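Amoebiasin-2 (Entamoeba histolytica, PDB 3M86) inhibits cysteine proteases of the parasite, blocking their substrate-binding site with a wedge of three loops. Local coordinates at residues D47-A58 / S70-K80. Numbering follows the deposited sequence. Where two conformers were deposited one is given.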
loop_
_atom_site.group_PDB
_atom_site.type_symbol
_atom_site.label_atom_id
_atom_site.label_comp_id
_atom_site.label_asym_id
_atom_site.label_seq_id
_atom_site.Cartn_x
_atom_site.Cartn_y
_atom_site.Cartn_z
ATOM N N ASP A 47 -0.268 14.572 -7.189
ATOM C CA ASP A 47 0.720 15.515 -7.683
ATOM C C ASP A 47 2.117 15.116 -7.196
ATOM O O ASP A 47 3.110 15.570 -7.751
ATOM C CB ASP A 47 0.389 16.951 -7.263
ATOM C CG ASP A 47 0.560 17.181 -5.774
ATOM O OD1 ASP A 47 0.743 18.351 -5.374
ATOM O OD2 ASP A 47 0.512 16.201 -5.003
ATOM N N THR A 48 2.192 14.252 -6.183
ATOM C CA THR A 48 3.480 13.934 -5.549
ATOM C C THR A 48 3.991 12.517 -5.815
ATOM O O THR A 48 5.208 12.299 -5.821
ATOM C CB THR A 48 3.456 14.203 -4.030
ATOM O OG1 THR A 48 3.016 15.549 -3.799
ATOM C CG2 THR A 48 4.862 14.042 -3.426
ATOM N N PHE A 49 3.076 11.567 -6.024
ATOM C CA PHE A 49 3.442 10.203 -6.390
ATOM C C PHE A 49 2.808 9.744 -7.686
ATOM O O PHE A 49 1.669 10.106 -8.007
ATOM C CB PHE A 49 2.957 9.196 -5.342
ATOM C CG PHE A 49 3.747 9.185 -4.078
ATOM C CD1 PHE A 49 5.023 8.670 -4.055
ATOM C CD2 PHE A 49 3.189 9.656 -2.894
ATOM C CE1 PHE A 49 5.757 8.651 -2.880
ATOM C CE2 PHE A 49 3.916 9.643 -1.722
ATOM C CZ PHE A 49 5.197 9.143 -1.718
ATOM N N SER A 50 3.545 8.913 -8.415
ATOM C CA SER A 50 3.003 8.168 -9.545
ATOM C C SER A 50 2.824 6.697 -9.168
ATOM O O SER A 50 3.655 6.127 -8.467
ATOM C CB SER A 50 3.942 8.284 -10.744
ATOM O OG SER A 50 3.477 7.513 -11.835
ATOM N N LEU A 51 1.735 6.085 -9.632
ATOM C CA LEU A 51 1.503 4.657 -9.408
ATOM C C LEU A 51 2.348 3.917 -10.427
ATOM O O LEU A 51 2.047 3.926 -11.619
ATOM C CB LEU A 51 0.025 4.333 -9.633
ATOM C CG LEU A 51 -0.517 2.933 -9.311
ATOM C CD1 LEU A 51 -0.056 1.895 -10.328
ATOM C CD2 LEU A 51 -0.153 2.513 -7.892
ATOM N N SER A 52 3.419 3.292 -9.968
ATOM C CA SER A 52 4.332 2.625 -10.874
ATOM C C SER A 52 3.823 1.213 -11.176
ATOM O O SER A 52 3.970 0.708 -12.282
ATOM C CB SER A 52 5.756 2.599 -10.306
ATOM O OG SER A 52 5.777 2.139 -8.974
ATOM N N GLN A 53 3.204 0.586 -10.189
ATOM C CA GLN A 53 2.670 -0.753 -10.397
ATOM C C GLN A 53 1.643 -1.065 -9.309
ATOM O O GLN A 53 1.794 -0.652 -8.158
ATOM C CB GLN A 53 3.804 -1.789 -10.413
ATOM C CG GLN A 53 3.346 -3.210 -10.728
ATOM C CD GLN A 53 4.494 -4.191 -10.881
ATOM O OE1 GLN A 53 5.576 -3.829 -11.339
ATOM N NE2 GLN A 53 4.257 -5.441 -10.501
ATOM N N ASP A 54 0.576 -1.754 -9.689
ATOM C CA ASP A 54 -0.408 -2.221 -8.732
ATOM C C ASP A 54 -0.719 -3.664 -9.107
ATOM O O ASP A 54 -1.038 -3.966 -10.265
ATOM C CB ASP A 54 -1.668 -1.356 -8.813
ATOM C CG ASP A 54 -2.611 -1.600 -7.660
ATOM O OD1 ASP A 54 -3.643 -0.888 -7.575
ATOM O OD2 ASP A 54 -2.310 -2.496 -6.840
ATOM N N THR A 55 -0.586 -4.556 -8.133
ATOM C CA THR A 55 -0.737 -5.990 -8.359
ATOM C C THR A 55 -1.551 -6.642 -7.266
ATOM O O THR A 55 -1.458 -6.266 -6.084
ATOM C CB THR A 55 0.645 -6.662 -8.332
ATOM O OG1 THR A 55 1.451 -6.131 -9.389
ATOM C CG2 THR A 55 0.531 -8.167 -8.495
ATOM N N ILE A 56 -2.342 -7.635 -7.648
ATOM C CA ILE A 56 -2.894 -8.577 -6.672
ATOM C C ILE A 56 -2.485 -9.966 -7.127
ATOM O O ILE A 56 -2.587 -10.303 -8.306
ATOM C CB ILE A 56 -4.427 -8.455 -6.503
ATOM C CG1 ILE A 56 -4.921 -9.428 -5.433
ATOM C CG2 ILE A 56 -5.144 -8.670 -7.842
ATOM C CD1 ILE A 56 -6.314 -9.130 -4.963
ATOM N N LYS A 57 -1.960 -10.752 -6.198
ATOM C CA LYS A 57 -1.395 -12.059 -6.520
ATOM C C LYS A 57 -1.896 -13.080 -5.523
ATOM O O LYS A 57 -1.974 -12.812 -4.324
ATOM C CB LYS A 57 0.135 -11.972 -6.477
ATOM C CG LYS A 57 0.861 -13.287 -6.678
ATOM C CD LYS A 57 2.365 -13.060 -6.796
ATOM C CE LYS A 57 2.933 -12.422 -5.534
ATOM N NZ LYS A 57 4.419 -12.307 -5.591
ATOM N N ALA A 58 -2.244 -14.263 -6.020
ATOM C CA ALA A 58 -2.651 -15.340 -5.137
ATOM C C ALA A 58 -1.405 -15.877 -4.437
ATOM O O ALA A 58 -0.377 -16.096 -5.077
ATOM C CB ALA A 58 -3.346 -16.435 -5.938
ATOM N N SER A 70 -4.461 -13.511 -0.461
ATOM C CA SER A 70 -3.773 -12.935 -1.600
ATOM C C SER A 70 -2.908 -11.794 -1.096
ATOM O O SER A 70 -3.018 -11.369 0.067
ATOM C CB SER A 70 -4.772 -12.452 -2.645
ATOM O OG SER A 70 -5.542 -13.549 -3.121
ATOM N N ILE A 71 -2.044 -11.313 -1.975
ATOM C CA ILE A 71 -1.174 -10.198 -1.667
ATOM C C ILE A 71 -1.478 -9.042 -2.592
ATOM O O ILE A 71 -1.515 -9.212 -3.816
ATOM C CB ILE A 71 0.301 -10.591 -1.836
ATOM C CG1 ILE A 71 0.633 -11.749 -0.888
ATOM C CG2 ILE A 71 1.198 -9.391 -1.593
ATOM C CD1 ILE A 71 2.075 -12.200 -0.976
ATOM N N ARG A 72 -1.691 -7.869 -2.000
ATOM C CA ARG A 72 -1.839 -6.624 -2.755
ATOM C C ARG A 72 -0.540 -5.857 -2.669
ATOM O O ARG A 72 -0.014 -5.650 -1.584
ATOM C CB ARG A 72 -2.962 -5.783 -2.159
ATOM C CG ARG A 72 -3.149 -4.428 -2.829
ATOM C CD ARG A 72 -3.810 -4.557 -4.188
ATOM N NE ARG A 72 -4.055 -3.252 -4.826
ATOM C CZ ARG A 72 -5.092 -2.459 -4.556
ATOM N NH1 ARG A 72 -6.004 -2.824 -3.652
ATOM N NH2 ARG A 72 -5.221 -1.293 -5.191
ATOM N N GLU A 73 0.001 -5.448 -3.805
ATOM C CA GLU A 73 1.242 -4.712 -3.771
ATOM C C GLU A 73 1.076 -3.465 -4.608
ATOM O O GLU A 73 0.748 -3.540 -5.791
ATOM C CB GLU A 73 2.402 -5.540 -4.311
ATOM C CG GLU A 73 3.671 -4.717 -4.321
ATOM C CD GLU A 73 4.785 -5.357 -5.102
ATOM O OE1 GLU A 73 4.741 -5.309 -6.351
ATOM O OE2 GLU A 73 5.709 -5.898 -4.463
ATOM N N ILE A 74 1.285 -2.317 -3.976
ATOM C CA ILE A 74 1.135 -1.037 -4.649
ATOM C C ILE A 74 2.489 -0.355 -4.606
ATOM O O ILE A 74 3.051 -0.156 -3.533
ATOM C CB ILE A 74 0.112 -0.138 -3.936
ATOM C CG1 ILE A 74 -1.266 -0.810 -3.933
ATOM C CG2 ILE A 74 0.039 1.215 -4.624
ATOM C CD1 ILE A 74 -2.227 -0.248 -2.904
ATOM N N GLN A 75 3.028 -0.026 -5.773
ATOM C CA GLN A 75 4.326 0.632 -5.817
ATOM C C GLN A 75 4.163 2.083 -6.227
ATOM O O GLN A 75 3.502 2.378 -7.232
ATOM C CB GLN A 75 5.254 -0.072 -6.796
ATOM C CG GLN A 75 5.455 -1.542 -6.506
ATOM C CD GLN A 75 6.443 -2.159 -7.476
ATOM O OE1 GLN A 75 7.320 -1.471 -8.003
ATOM N NE2 GLN A 75 6.304 -3.447 -7.725
ATOM N N LEU A 76 4.766 2.988 -5.453
ATOM C CA LEU A 76 4.653 4.420 -5.720
ATOM C C LEU A 76 6.018 5.044 -5.947
ATOM O O LEU A 76 6.968 4.780 -5.203
ATOM C CB LEU A 76 4.016 5.146 -4.534
ATOM C CG LEU A 76 2.612 4.684 -4.149
ATOM C CD1 LEU A 76 2.189 5.357 -2.848
ATOM C CD2 LEU A 76 1.662 5.016 -5.286
ATOM N N LYS A 77 6.107 5.875 -6.969
ATOM C CA LYS A 77 7.371 6.530 -7.267
ATOM C C LYS A 77 7.182 8.024 -7.093
ATOM O O LYS A 77 6.249 8.591 -7.631
ATOM C CB LYS A 77 7.780 6.231 -8.708
ATOM C CG LYS A 77 9.130 6.834 -9.092
ATOM C CD LYS A 77 9.531 6.423 -10.502
ATOM C CE LYS A 77 10.867 7.036 -10.894
ATOM N NZ LYS A 77 11.294 6.606 -12.255
ATOM N N PRO A 78 8.073 8.680 -6.347
ATOM C CA PRO A 78 7.916 10.132 -6.197
ATOM C C PRO A 78 7.937 10.883 -7.531
ATOM O O PRO A 78 8.765 10.596 -8.401
ATOM C CB PRO A 78 9.155 10.532 -5.390
ATOM C CG PRO A 78 9.528 9.311 -4.647
ATOM C CD PRO A 78 9.192 8.150 -5.544
ATOM N N LEU A 79 7.012 11.828 -7.683
ATOM C CA LEU A 79 7.044 12.758 -8.806
ATOM C C LEU A 79 7.713 14.057 -8.404
ATOM O O LEU A 79 8.308 14.745 -9.243
ATOM C CB LEU A 79 5.620 13.054 -9.290
ATOM C CG LEU A 79 4.989 11.913 -10.085
ATOM C CD1 LEU A 79 3.503 12.175 -10.313
ATOM C CD2 LEU A 79 5.720 11.740 -11.406
ATOM N N LYS A 80 7.588 14.402 -7.124
ATOM C CA LYS A 80 8.110 15.663 -6.601
ATOM C C LYS A 80 8.649 15.451 -5.198
ATOM O O LYS A 80 8.260 14.495 -4.509
ATOM C CB LYS A 80 7.002 16.726 -6.541
ATOM C CG LYS A 80 6.238 16.978 -7.855
ATOM C CD LYS A 80 5.285 18.158 -7.704
ATOM C CE LYS A 80 4.263 18.205 -8.845
ATOM N NZ LYS A 80 3.456 19.463 -8.822
HETATM O O HOH W 1 2.561 19.818 -6.276
HETATM O O HOH W 2 8.153 -5.133 -9.465
#
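Arg72 and Asp54 form a two-pronged salt bridge: Arg72 NE reaches Asp54 OD2 at 2.8 Å and Arg72 NH2 reaches Asp54 OD1 at 2.9 Å. Both oxygens offer their syn lone pairs, and the two flat groups lie only 16° apart. A bend at chi2 (74°) brings the guanidinium across to Asp54, while Ile74 CD1 lies over one of its faces, offset toward the rim, and NH1 bonds to Trp40 O. Beside this salt bridge, Leu51 crosses Ile74 at about a right angle, Leu51 CD2 lying 3.5 Å from Ile74 CG2. Strands 49-58 and 70-78 form the antiparallel hairpin whose connection is the DE loop, part of the protease-blocking wedge in this chagasin-family inhibitor. Their register slips at a classic beta bulge, where two residues, Ser52 and Gln53, stand across from the single Gln75; Ser52 N donates to Gln75 O at 2.9 Å, whereas the bond from Gln53 N is weak. On the face opposite Arg72, the side chains of Gln53 and Gln75 run alongside each other, amide planes 32° apart. Gln75 NE2 donates to Glu73 OE1 at 2.8 Å, and Gln29 NE2 hydrogen-bonds Glu73 OE2. Farther along, the Phe49 ring packs against Val108 and Ile110 of strand 102-110 in the second sheet, Phe49 CD1 3.7 Å from Leu76 CB.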